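Local atomic coordinates of arginase (Trypanosoma brucei brucei, PDB entry 4RHJ), a protein that is of unknown function but adopts the arginase-deacetylase fold, having evolved without the binuclear manganese cluster of true arginases. Residues Phe49-Gly54 with Asp143-Leu148; Asn198-Ser203 with Ser258-Gly263. All coordinates share one frame; numbering follows the deposited sequence.

Interaction 1 (Phe49-Gly54 with Asp143-Leu148); sequences FGYGAG and DGSATL
Tyr-51 reaches across to Ser-145 and Ala-146 where two adjacent strands of the parallel sheet in this arginase-deacetylase fold, 46-50 and 136-140, run out into loops. With its first torsion at -179°, CG lies anti to the backbone nitrogen, and the bond from CB carries the ring from just beyond strand 46-50 toward the loop 143-148. CG passes 3.8 Å from Ala-146 CB, and next along the rim CD2 comes to 3.4 Å from that same methyl. The methyl sits over one ring face in a CH-pi contact, 24° off the ring normal; alanine suits the spot because a small group can settle this close to the ring. Tyr-51 CE2 still touches the methyl while also meeting Ser-145 OG, which lies at the ring edge, in its plane. The tip, OH, donates to Ser-145 OG at 2.8 Å. The serine hydroxyl in turn donates to Asp-143 OD1 at 2.6 Å nearly along the C-O axis, while Ser-145 N meets OD1 from above the carboxylate plane and closes an Asx turn. Two donors thus hold Asp-143 OD1, a role a short acidic side chain fills well. Outside these segments, Trp-119 of helix 116-131 meets the Tyr-51 ring edge-to-face. Ala-53 adds its CB beside Ser-145 OG at 3.4 Å. Gly-54, at a positive phi of 71° and with no side chain in the way, brings its CA to 3.3 Å from Asp-143 OD2.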
loop_
_atom_site.group_PDB
_atom_site.type_symbol
_atom_site.label_atom_id
_atom_site.label_comp_id
_atom_site.label_asym_id
_atom_site.label_seq_id
_atom_site.Cartn_x
_atom_site.Cartn_y
_atom_site.Cartn_z
ATOM N N PHE A 49 -25.398 -10.514 8.837
ATOM C CA PHE A 49 -25.402 -10.114 10.225
ATOM C C PHE A 49 -24.002 -9.798 10.715
ATOM O O PHE A 49 -23.022 -10.079 10.042
ATOM C CB PHE A 49 -26.074 -11.175 11.093
ATOM C CG PHE A 49 -25.414 -12.514 11.067
ATOM C CD1 PHE A 49 -25.830 -13.478 10.174
ATOM C CD2 PHE A 49 -24.420 -12.821 11.967
ATOM C CE1 PHE A 49 -25.242 -14.713 10.160
ATOM C CE2 PHE A 49 -23.836 -14.041 11.970
ATOM C CZ PHE A 49 -24.244 -15.000 11.058
ATOM N N GLY A 50 -23.936 -9.167 11.884
ATOM C CA GLY A 50 -22.683 -8.774 12.489
ATOM C C GLY A 50 -22.317 -9.701 13.619
ATOM O O GLY A 50 -23.099 -9.928 14.524
ATOM N N TYR A 51 -21.109 -10.228 13.547
ATOM C CA TYR A 51 -20.616 -11.211 14.482
ATOM C C TYR A 51 -19.386 -10.660 15.230
ATOM O O TYR A 51 -18.467 -10.134 14.611
ATOM C CB TYR A 51 -20.281 -12.504 13.721
ATOM C CG TYR A 51 -19.779 -13.643 14.584
ATOM C CD1 TYR A 51 -20.638 -14.340 15.419
ATOM C CD2 TYR A 51 -18.447 -14.022 14.547
ATOM C CE1 TYR A 51 -20.181 -15.373 16.201
ATOM C CE2 TYR A 51 -17.989 -15.058 15.310
ATOM C CZ TYR A 51 -18.851 -15.727 16.142
ATOM O OH TYR A 51 -18.375 -16.768 16.906
ATOM N N GLY A 52 -19.357 -10.782 16.555
ATOM C CA GLY A 52 -18.356 -10.066 17.334
ATOM C C GLY A 52 -17.441 -10.882 18.221
ATOM O O GLY A 52 -16.836 -10.335 19.127
ATOM N N ALA A 53 -17.299 -12.173 17.937
ATOM C CA ALA A 53 -16.493 -13.049 18.784
ATOM C C ALA A 53 -14.994 -12.742 18.731
ATOM O O ALA A 53 -14.416 -12.569 17.664
ATOM C CB ALA A 53 -16.732 -14.484 18.410
ATOM N N GLY A 54 -14.361 -12.675 19.894
ATOM C CA GLY A 54 -12.925 -12.429 19.940
ATOM C C GLY A 54 -12.428 -11.038 19.577
ATOM O O GLY A 54 -11.221 -10.821 19.453
ATOM N N ASP A 143 -13.439 -13.181 15.056
ATOM C CA ASP A 143 -12.091 -13.723 14.929
ATOM C C ASP A 143 -11.997 -14.892 13.941
ATOM O O ASP A 143 -10.925 -15.439 13.723
ATOM C CB ASP A 143 -11.566 -14.145 16.312
ATOM C CG ASP A 143 -12.561 -15.009 17.090
ATOM O OD1 ASP A 143 -13.581 -15.450 16.515
ATOM O OD2 ASP A 143 -12.317 -15.258 18.293
ATOM N N GLY A 144 -13.101 -15.265 13.309
ATOM C CA GLY A 144 -13.044 -16.378 12.384
ATOM C C GLY A 144 -13.739 -17.619 12.886
ATOM O O GLY A 144 -13.853 -18.588 12.153
ATOM N N SER A 145 -14.210 -17.571 14.131
ATOM C CA SER A 145 -14.999 -18.657 14.723
ATOM C C SER A 145 -16.305 -18.908 13.993
ATOM O O SER A 145 -16.819 -20.030 13.973
ATOM C CB SER A 145 -15.300 -18.344 16.182
ATOM O OG SER A 145 -15.687 -16.993 16.333
ATOM N N ALA A 146 -16.843 -17.848 13.397
ATOM C CA ALA A 146 -18.052 -17.940 12.584
ATOM C C ALA A 146 -17.794 -18.600 11.237
ATOM O O ALA A 146 -18.541 -18.386 10.289
ATOM C CB ALA A 146 -18.652 -16.568 12.370
ATOM N N THR A 147 -16.716 -19.370 11.136
ATOM C CA THR A 147 -16.534 -20.230 9.978
ATOM C C THR A 147 -17.039 -21.599 10.374
ATOM O O THR A 147 -17.880 -22.176 9.696
ATOM C CB THR A 147 -15.075 -20.274 9.510
ATOM O OG1 THR A 147 -14.786 -19.058 8.806
ATOM C CG2 THR A 147 -14.828 -21.478 8.577
ATOM N N LEU A 148 -16.565 -22.068 11.519
ATOM C CA LEU A 148 -16.976 -23.335 12.105
ATOM C C LEU A 148 -18.500 -23.504 12.195
ATOM O O LEU A 148 -19.044 -24.475 11.693
ATOM C CB LEU A 148 -16.335 -23.464 13.494
ATOM C CG LEU A 148 -16.705 -24.622 14.414
ATOM C CD1 LEU A 148 -16.556 -25.962 13.706
ATOM C CD2 LEU A 148 -15.838 -24.561 15.657
#

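Interaction 2 (Asn198-Ser203 with Ser258-Gly263); sequences NRQVSS and SPVAGG
Val-260 O is gripped by two nitrogens of one side chain, Arg-199 NE and NH2. Arg-199 NE to Val-260 O is 2.9 Å, with an N-H...O angle of 133°; the oxygen lies almost in the guanidinium plane, whereas NE stands well above the plane of the carbonyl. The straighter bond from NH2 to Val-260 O is modelled as very short, so its exact length is doubtful. NE also leans weakly on Ala-261 O, 3.1 Å away, and thereby touches two successive carbonyls. What brings the group here is an extended chain from CG to NE, set off by a chi1 of 53° that tucks CG between the backbone nitrogen and the carbonyl carbon. Along this chain Arg-199 CG lies 3.5 Å from Val-260 CG1, the two side chains sliding past each other in opposite directions, which gives the aliphatic part of the arginine an apolar neighbour. Both segments are loops that follow strands 190-196 and 239-244, at the carboxyl-terminal side of the parallel sheet of the arginase-deacetylase fold. Arginine suits the place because its several N-H groups can serve many carbonyls: beyond the two segments NH2 bonds Ser-246 O and NH1 bonds Val-247 O. One guanidinium face is covered by Gly-263, whose CA stands over its centre, 3.5 Å from Arg-199 CZ; a residue without a side chain can lie that flat against it. Gly-262, with phi at 88°, makes the bend before it and gives its carbonyl oxygen to Arg-267 NE of the second subunit. Gln-200, crossing Val-260 at about a right angle, sets OE1 3.8 Å from Val-260 CG2, while its NE2 bonds Asp-71 OD2 of the second subunit.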
loop_
_atom_site.group_PDB
_atom_site.type_symbol
_atom_site.label_atom_id
_atom_site.label_comp_id
_atom_site.label_asym_id
_atom_site.label_seq_id
_atom_site.Cartn_x
_atom_site.Cartn_y
_atom_site.Cartn_z
ATOM N N ASN A 198 -1.173 -17.487 2.509
ATOM C CA ASN A 198 -0.366 -17.843 3.682
ATOM C C ASN A 198 1.075 -17.323 3.602
ATOM O O ASN A 198 1.722 -17.459 2.568
ATOM C CB ASN A 198 -0.341 -19.367 3.873
ATOM C CG ASN A 198 -1.607 -19.915 4.494
ATOM O OD1 ASN A 198 -1.619 -21.043 4.970
ATOM N ND2 ASN A 198 -2.678 -19.131 4.489
ATOM N N ARG A 199 1.579 -16.722 4.679
ATOM C CA ARG A 199 2.997 -16.340 4.721
ATOM C C ARG A 199 3.648 -16.514 6.094
ATOM O O ARG A 199 4.810 -16.186 6.274
ATOM C CB ARG A 199 3.191 -14.896 4.228
ATOM C CG ARG A 199 2.330 -13.836 4.898
ATOM C CD ARG A 199 2.321 -12.523 4.097
ATOM N NE ARG A 199 1.547 -11.490 4.778
ATOM C CZ ARG A 199 0.232 -11.338 4.675
ATOM N NH1 ARG A 199 -0.472 -12.122 3.878
ATOM N NH2 ARG A 199 -0.364 -10.370 5.360
ATOM N N GLN A 200 2.894 -17.065 7.038
ATOM C CA GLN A 200 3.435 -17.450 8.333
ATOM C C GLN A 200 3.143 -18.928 8.553
ATOM O O GLN A 200 2.133 -19.285 9.152
ATOM C CB GLN A 200 2.817 -16.615 9.454
ATOM C CG GLN A 200 3.474 -16.820 10.808
ATOM C CD GLN A 200 2.675 -16.207 11.940
ATOM O OE1 GLN A 200 2.077 -15.144 11.787
ATOM N NE2 GLN A 200 2.658 -16.879 13.083
ATOM N N VAL A 201 4.028 -19.782 8.051
ATOM C CA VAL A 201 3.797 -21.207 8.068
ATOM C C VAL A 201 4.825 -21.888 8.965
ATOM O O VAL A 201 6.029 -21.756 8.772
ATOM C CB VAL A 201 3.858 -21.802 6.639
ATOM C CG1 VAL A 201 3.304 -23.204 6.624
ATOM C CG2 VAL A 201 3.094 -20.952 5.672
ATOM N N SER A 202 4.344 -22.598 9.973
ATOM C CA SER A 202 5.227 -23.356 10.835
ATOM C C SER A 202 5.256 -24.819 10.386
ATOM O O SER A 202 4.567 -25.210 9.445
ATOM C CB SER A 202 4.791 -23.239 12.287
ATOM O OG SER A 202 3.506 -23.769 12.488
ATOM N N SER A 203 6.076 -25.620 11.050
ATOM C CA SER A 203 6.163 -27.037 10.764
ATOM C C SER A 203 4.887 -27.726 11.210
ATOM O O SER A 203 4.558 -28.796 10.726
ATOM C CB SER A 203 7.374 -27.649 11.463
ATOM O OG SER A 203 8.538 -26.884 11.206
ATOM N N SER A 258 -1.390 -9.891 15.199
ATOM C CA SER A 258 0.026 -9.804 14.846
ATOM C C SER A 258 0.112 -9.711 13.333
ATOM O O SER A 258 0.192 -10.722 12.664
ATOM C CB SER A 258 0.837 -11.013 15.352
ATOM O OG SER A 258 0.835 -11.160 16.762
ATOM N N PRO A 259 0.075 -8.487 12.795
ATOM C CA PRO A 259 0.028 -8.249 11.352
ATOM C C PRO A 259 1.265 -8.801 10.656
ATOM O O PRO A 259 2.381 -8.783 11.202
ATOM C CB PRO A 259 -0.044 -6.726 11.256
ATOM C CG PRO A 259 0.565 -6.257 12.497
ATOM C CD PRO A 259 0.168 -7.232 13.546
ATOM N N VAL A 260 1.044 -9.305 9.447
ATOM C CA VAL A 260 2.081 -9.968 8.696
ATOM C C VAL A 260 2.325 -9.230 7.386
ATOM O O VAL A 260 1.469 -9.211 6.508
ATOM C CB VAL A 260 1.715 -11.430 8.390
ATOM C CG1 VAL A 260 2.939 -12.177 7.916
ATOM C CG2 VAL A 260 1.139 -12.105 9.618
ATOM N N ALA A 261 3.508 -8.641 7.259
ATOM C CA ALA A 261 3.900 -7.901 6.061
ATOM C C ALA A 261 4.151 -8.810 4.844
ATOM O O ALA A 261 4.307 -10.027 4.982
ATOM C CB ALA A 261 5.134 -7.089 6.368
ATOM N N GLY A 262 4.178 -8.205 3.656
ATOM C CA GLY A 262 4.402 -8.920 2.409
ATOM C C GLY A 262 3.111 -9.443 1.813
ATOM O O GLY A 262 3.124 -10.382 1.033
ATOM N N GLY A 263 1.998 -8.800 2.166
ATOM C CA GLY A 263 0.665 -9.307 1.873
ATOM C C GLY A 263 -0.006 -8.839 0.597
ATOM O O GLY A 263 0.606 -8.270 -0.299
#

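Overall arrangement
Both interactions tie loops following strands of one parallel sheet, yet share no element: interaction 1 joins the ends of adjacent strands, while interaction 2 joins loops whose strands, 190-196 and 239-244, are separated by 163-168. Their centres lie 21 Å apart. Interaction 1 sits nearer the middle of the chain, its aromatic part buried and its acidic end exposed; interaction 2 lies peripherally but buried, with the second subunit reaching it. Chemistry follows place: hydroxyls hydrogen-bonded in line to a carboxylate in one, a guanidinium among carbonyls in the other. Between side chains, Asp-143 is about 8 Å and Val-260 about 9 Å from Asp-244, which binds manganese in another structure of this protein but no metal here.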